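PDB 2CU2: putative mannose-1-phosphate guanylyl transferase from Thermus thermophilus, which probably transfers a guanylyl group from GTP to mannose-1-phosphate, yielding GDP-mannose. Local coordinates for residues M197-A211 and L228-A241. Residues are numbered along the deposited sequence; the frame is centred on the assembly and turned at random.
Sequences MAELFRRHLPSHHEA and LPKISIDYGVMEKA
Val237 puts both its branches into the apolar packing between helices 197-204 and 233-238, whose axes cross at 82°. One branch, CG1, packs against Leu200 CD1 at 3.8 Å and also meets Met197 SD; the other, CG2, lies in the ring plane at the edge of Phe201 and touches Leu205 CD2. Met197, bent at chi2 and chi3, brings its CE to 3.7 Å from Met238 CE and meets Ile233 CD1 tip to tip.

A second kind of packing surrounds the His208 ring. Leu228 CD1 makes a CH-pi contact over one face, 3.6 Å from the centroid, while Leu205 CD2 lies over the opposite face, toward its rim. In the ring plane, ND1 shares a 2.9 Å hydrogen bond with Ser207 OG, and a water bridges NE2 to Pro229 O, fixing the ring's rotation.

No direct hydrogen bond joins the segments. His204 instead turns ND1 back to Leu200 O (3.2 Å), setting CD2 3.5 Å from Lys240 CB; an alanine here would probably take the ring away from Lys240 CB and cost Leu200 O its side-chain donor.

With Met197 and Leu228 also touching helix 83-98, and Met238 strands 134-139 and 184-192, this is near-perpendicular helix-helix packing beside the central sheet of a GT-A-type nucleotidyltransferase domain.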
# COMPACT_ATOMS: atom_id res chain seq x y z
N MET A 197 24.39 40.35 -11.60
CA MET A 197 24.78 38.93 -11.56
C MET A 197 25.96 38.65 -12.49
O MET A 197 26.84 37.85 -12.20
CB MET A 197 23.57 38.06 -11.92
CG MET A 197 23.87 36.55 -11.92
SD MET A 197 24.68 35.97 -10.42
CE MET A 197 23.24 35.89 -9.35
N ALA A 198 25.95 39.33 -13.65
CA ALA A 198 27.09 39.19 -14.55
C ALA A 198 28.39 39.54 -13.82
O ALA A 198 29.40 38.85 -13.92
CB ALA A 198 26.89 40.14 -15.74
N GLU A 199 28.34 40.68 -13.11
CA GLU A 199 29.53 41.11 -12.37
C GLU A 199 29.88 40.11 -11.26
O GLU A 199 31.04 39.89 -10.93
CB GLU A 199 29.26 42.50 -11.79
CG GLU A 199 30.47 43.10 -11.05
CD GLU A 199 31.71 43.00 -11.91
OE1 GLU A 199 31.61 43.13 -13.12
OE2 GLU A 199 32.80 42.86 -11.34
N LEU A 200 28.84 39.53 -10.64
CA LEU A 200 29.11 38.54 -9.60
C LEU A 200 29.80 37.30 -10.18
O LEU A 200 30.66 36.69 -9.57
CB LEU A 200 27.79 38.14 -8.94
CG LEU A 200 27.32 39.17 -7.90
CD1 LEU A 200 25.97 38.80 -7.28
CD2 LEU A 200 28.27 39.35 -6.73
N PHE A 201 29.35 36.89 -11.39
CA PHE A 201 30.01 35.77 -12.05
C PHE A 201 31.51 36.09 -12.24
O PHE A 201 32.39 35.28 -11.98
CB PHE A 201 29.38 35.54 -13.44
CG PHE A 201 28.09 34.74 -13.38
CD1 PHE A 201 27.71 34.07 -12.23
CD2 PHE A 201 27.30 34.66 -14.52
CE1 PHE A 201 26.53 33.33 -12.22
CE2 PHE A 201 26.13 33.92 -14.51
CZ PHE A 201 25.73 33.25 -13.35
N ARG A 202 31.76 37.31 -12.75
CA ARG A 202 33.13 37.74 -13.01
C ARG A 202 34.02 37.64 -11.77
O ARG A 202 35.18 37.26 -11.83
CB ARG A 202 33.09 39.18 -13.52
CG ARG A 202 34.48 39.83 -13.52
CD ARG A 202 34.74 40.62 -14.81
NE ARG A 202 35.49 41.85 -14.52
CZ ARG A 202 34.81 43.01 -14.55
NH1 ARG A 202 33.51 43.01 -14.82
NH2 ARG A 202 35.44 44.16 -14.28
N ARG A 203 33.44 38.04 -10.61
CA ARG A 203 34.25 38.10 -9.38
C ARG A 203 34.43 36.73 -8.70
O ARG A 203 35.51 36.39 -8.23
CB ARG A 203 33.58 39.05 -8.38
CG ARG A 203 33.54 40.50 -8.84
CD ARG A 203 32.76 41.38 -7.85
NE ARG A 203 32.71 42.76 -8.31
CZ ARG A 203 31.86 43.61 -7.70
NH1 ARG A 203 31.09 43.20 -6.70
NH2 ARG A 203 31.80 44.88 -8.11
N HIS A 204 33.33 35.95 -8.58
CA HIS A 204 33.43 34.69 -7.80
C HIS A 204 33.21 33.40 -8.61
O HIS A 204 33.33 32.30 -8.09
CB HIS A 204 32.44 34.71 -6.62
CG HIS A 204 32.34 36.08 -6.01
ND1 HIS A 204 31.48 37.02 -6.46
CD2 HIS A 204 32.99 36.57 -4.88
CE1 HIS A 204 31.63 38.07 -5.64
NE2 HIS A 204 32.53 37.83 -4.68
N LEU A 205 32.83 33.54 -9.90
CA LEU A 205 32.53 32.33 -10.68
C LEU A 205 32.95 32.46 -12.15
O LEU A 205 32.14 32.52 -13.08
CB LEU A 205 31.02 32.08 -10.58
CG LEU A 205 30.61 30.63 -10.84
CD1 LEU A 205 31.33 29.61 -9.96
CD2 LEU A 205 29.12 30.40 -10.58
N PRO A 206 34.29 32.56 -12.32
CA PRO A 206 34.91 32.78 -13.64
C PRO A 206 34.37 31.88 -14.76
O PRO A 206 34.21 32.30 -15.90
CB PRO A 206 36.40 32.56 -13.42
CG PRO A 206 36.69 32.97 -11.98
CD PRO A 206 35.32 32.52 -11.30
N SER A 207 34.16 30.60 -14.42
CA SER A 207 33.65 29.67 -15.42
C SER A 207 32.33 30.16 -16.04
O SER A 207 32.07 30.01 -17.22
CB SER A 207 33.44 28.31 -14.76
OG SER A 207 32.51 28.45 -13.68
N HIS A 208 31.47 30.71 -15.16
CA HIS A 208 30.15 31.15 -15.63
C HIS A 208 30.21 32.53 -16.31
O HIS A 208 29.44 32.85 -17.21
CB HIS A 208 29.19 31.20 -14.43
CG HIS A 208 28.79 29.80 -14.03
ND1 HIS A 208 29.67 28.82 -13.70
CD2 HIS A 208 27.50 29.26 -13.98
CE1 HIS A 208 28.92 27.73 -13.44
NE2 HIS A 208 27.62 27.96 -13.60
N HIS A 209 31.14 33.38 -15.83
CA HIS A 209 31.29 34.69 -16.48
C HIS A 209 31.77 34.51 -17.93
O HIS A 209 31.28 35.13 -18.87
CB HIS A 209 32.29 35.54 -15.68
CG HIS A 209 32.81 36.69 -16.52
ND1 HIS A 209 33.93 36.61 -17.27
CD2 HIS A 209 32.30 37.99 -16.63
CE1 HIS A 209 34.09 37.83 -17.84
NE2 HIS A 209 33.12 38.67 -17.47
N GLU A 210 32.78 33.63 -18.08
CA GLU A 210 33.28 33.33 -19.42
C GLU A 210 32.21 32.67 -20.29
O GLU A 210 32.04 32.96 -21.46
CB GLU A 210 34.50 32.41 -19.29
CG GLU A 210 35.41 32.45 -20.52
CD GLU A 210 36.64 31.59 -20.28
OE1 GLU A 210 36.56 30.39 -20.50
OE2 GLU A 210 37.68 32.14 -19.93
N ALA A 211 31.50 31.71 -19.66
CA ALA A 211 30.43 31.04 -20.39
C ALA A 211 29.37 32.04 -20.86
O ALA A 211 28.87 31.99 -21.97
CB ALA A 211 29.80 29.99 -19.47
N LEU A 228 30.98 23.35 -18.35
CA LEU A 228 30.65 24.13 -17.16
C LEU A 228 30.65 23.22 -15.92
O LEU A 228 30.21 22.08 -15.96
CB LEU A 228 29.24 24.68 -17.42
CG LEU A 228 28.82 25.90 -16.60
CD1 LEU A 228 29.68 27.14 -16.83
CD2 LEU A 228 27.40 26.34 -16.95
N PRO A 229 31.22 23.73 -14.80
CA PRO A 229 31.21 22.99 -13.54
C PRO A 229 29.81 23.01 -12.89
O PRO A 229 29.09 24.01 -12.92
CB PRO A 229 32.19 23.71 -12.63
CG PRO A 229 32.18 25.17 -13.08
CD PRO A 229 31.91 25.00 -14.63
N LYS A 230 29.43 21.87 -12.29
CA LYS A 230 28.12 21.79 -11.62
C LYS A 230 28.17 22.42 -10.23
O LYS A 230 28.85 21.95 -9.32
CB LYS A 230 27.72 20.31 -11.52
CG LYS A 230 26.38 20.10 -10.81
CD LYS A 230 26.08 18.63 -10.53
CE LYS A 230 24.82 18.43 -9.67
NZ LYS A 230 24.18 17.16 -10.02
N ILE A 231 27.45 23.55 -10.07
CA ILE A 231 27.42 24.22 -8.78
C ILE A 231 26.13 25.01 -8.59
O ILE A 231 25.53 25.53 -9.53
CB ILE A 231 28.64 25.16 -8.70
CG1 ILE A 231 28.78 25.72 -7.29
CG2 ILE A 231 28.45 26.35 -9.66
CD1 ILE A 231 30.07 26.51 -7.09
N SER A 232 25.65 25.06 -7.33
CA SER A 232 24.46 25.84 -7.04
C SER A 232 24.79 27.34 -7.05
O SER A 232 25.93 27.75 -6.91
CB SER A 232 23.93 25.44 -5.66
OG SER A 232 24.59 26.19 -4.65
N ILE A 233 23.75 28.15 -7.27
CA ILE A 233 23.98 29.59 -7.27
C ILE A 233 24.24 30.09 -5.85
O ILE A 233 24.88 31.10 -5.62
CB ILE A 233 22.75 30.27 -7.86
CG1 ILE A 233 23.02 31.76 -8.04
CG2 ILE A 233 21.56 30.11 -6.90
CD1 ILE A 233 24.15 32.03 -9.04
N ASP A 234 23.68 29.35 -4.87
CA ASP A 234 23.87 29.72 -3.47
C ASP A 234 25.34 29.62 -3.06
O ASP A 234 25.89 30.50 -2.40
CB ASP A 234 23.03 28.78 -2.61
CG ASP A 234 21.55 28.97 -2.93
OD1 ASP A 234 21.11 28.45 -3.96
OD2 ASP A 234 20.86 29.62 -2.15
N TYR A 235 25.96 28.49 -3.43
CA TYR A 235 27.35 28.27 -3.05
C TYR A 235 28.33 29.00 -3.97
O TYR A 235 29.36 29.52 -3.56
CB TYR A 235 27.62 26.76 -3.10
CG TYR A 235 29.04 26.48 -2.76
CD1 TYR A 235 29.52 26.77 -1.48
CD2 TYR A 235 29.88 25.85 -3.68
CE1 TYR A 235 30.81 26.42 -1.13
CE2 TYR A 235 31.18 25.51 -3.33
CZ TYR A 235 31.64 25.79 -2.06
OH TYR A 235 32.93 25.43 -1.69
N GLY A 236 27.98 29.01 -5.27
CA GLY A 236 28.89 29.58 -6.25
C GLY A 236 28.93 31.11 -6.20
O GLY A 236 29.93 31.75 -6.52
N VAL A 237 27.79 31.71 -5.81
CA VAL A 237 27.71 33.16 -5.85
C VAL A 237 27.23 33.77 -4.53
O VAL A 237 27.87 34.62 -3.93
CB VAL A 237 26.74 33.55 -6.97
CG1 VAL A 237 26.40 35.03 -6.88
CG2 VAL A 237 27.37 33.27 -8.33
N MET A 238 26.04 33.33 -4.10
CA MET A 238 25.39 33.99 -2.97
C MET A 238 26.27 34.05 -1.72
O MET A 238 26.37 35.06 -1.04
CB MET A 238 24.08 33.25 -2.67
CG MET A 238 23.03 33.47 -3.76
SD MET A 238 22.96 35.18 -4.31
CE MET A 238 22.23 34.91 -5.93
N GLU A 239 26.89 32.90 -1.39
CA GLU A 239 27.66 32.84 -0.15
C GLU A 239 28.90 33.74 -0.19
O GLU A 239 29.57 33.97 0.81
CB GLU A 239 28.05 31.38 0.10
CG GLU A 239 26.84 30.49 0.33
CD GLU A 239 27.29 29.06 0.52
OE1 GLU A 239 26.45 28.17 0.51
OE2 GLU A 239 28.49 28.84 0.68
N LYS A 240 29.22 34.22 -1.40
CA LYS A 240 30.40 35.08 -1.54
C LYS A 240 30.02 36.54 -1.83
O LYS A 240 30.85 37.44 -1.77
CB LYS A 240 31.27 34.51 -2.67
CG LYS A 240 31.21 32.99 -2.76
CD LYS A 240 32.59 32.34 -2.80
CE LYS A 240 32.54 30.82 -2.65
NZ LYS A 240 32.93 30.18 -3.91
N ALA A 241 28.74 36.76 -2.18
CA ALA A 241 28.29 38.11 -2.52
C ALA A 241 28.41 39.10 -1.35
O ALA A 241 28.04 38.82 -0.22
CB ALA A 241 26.83 38.03 -2.98
O HOH W 1 26.65 25.65 -12.67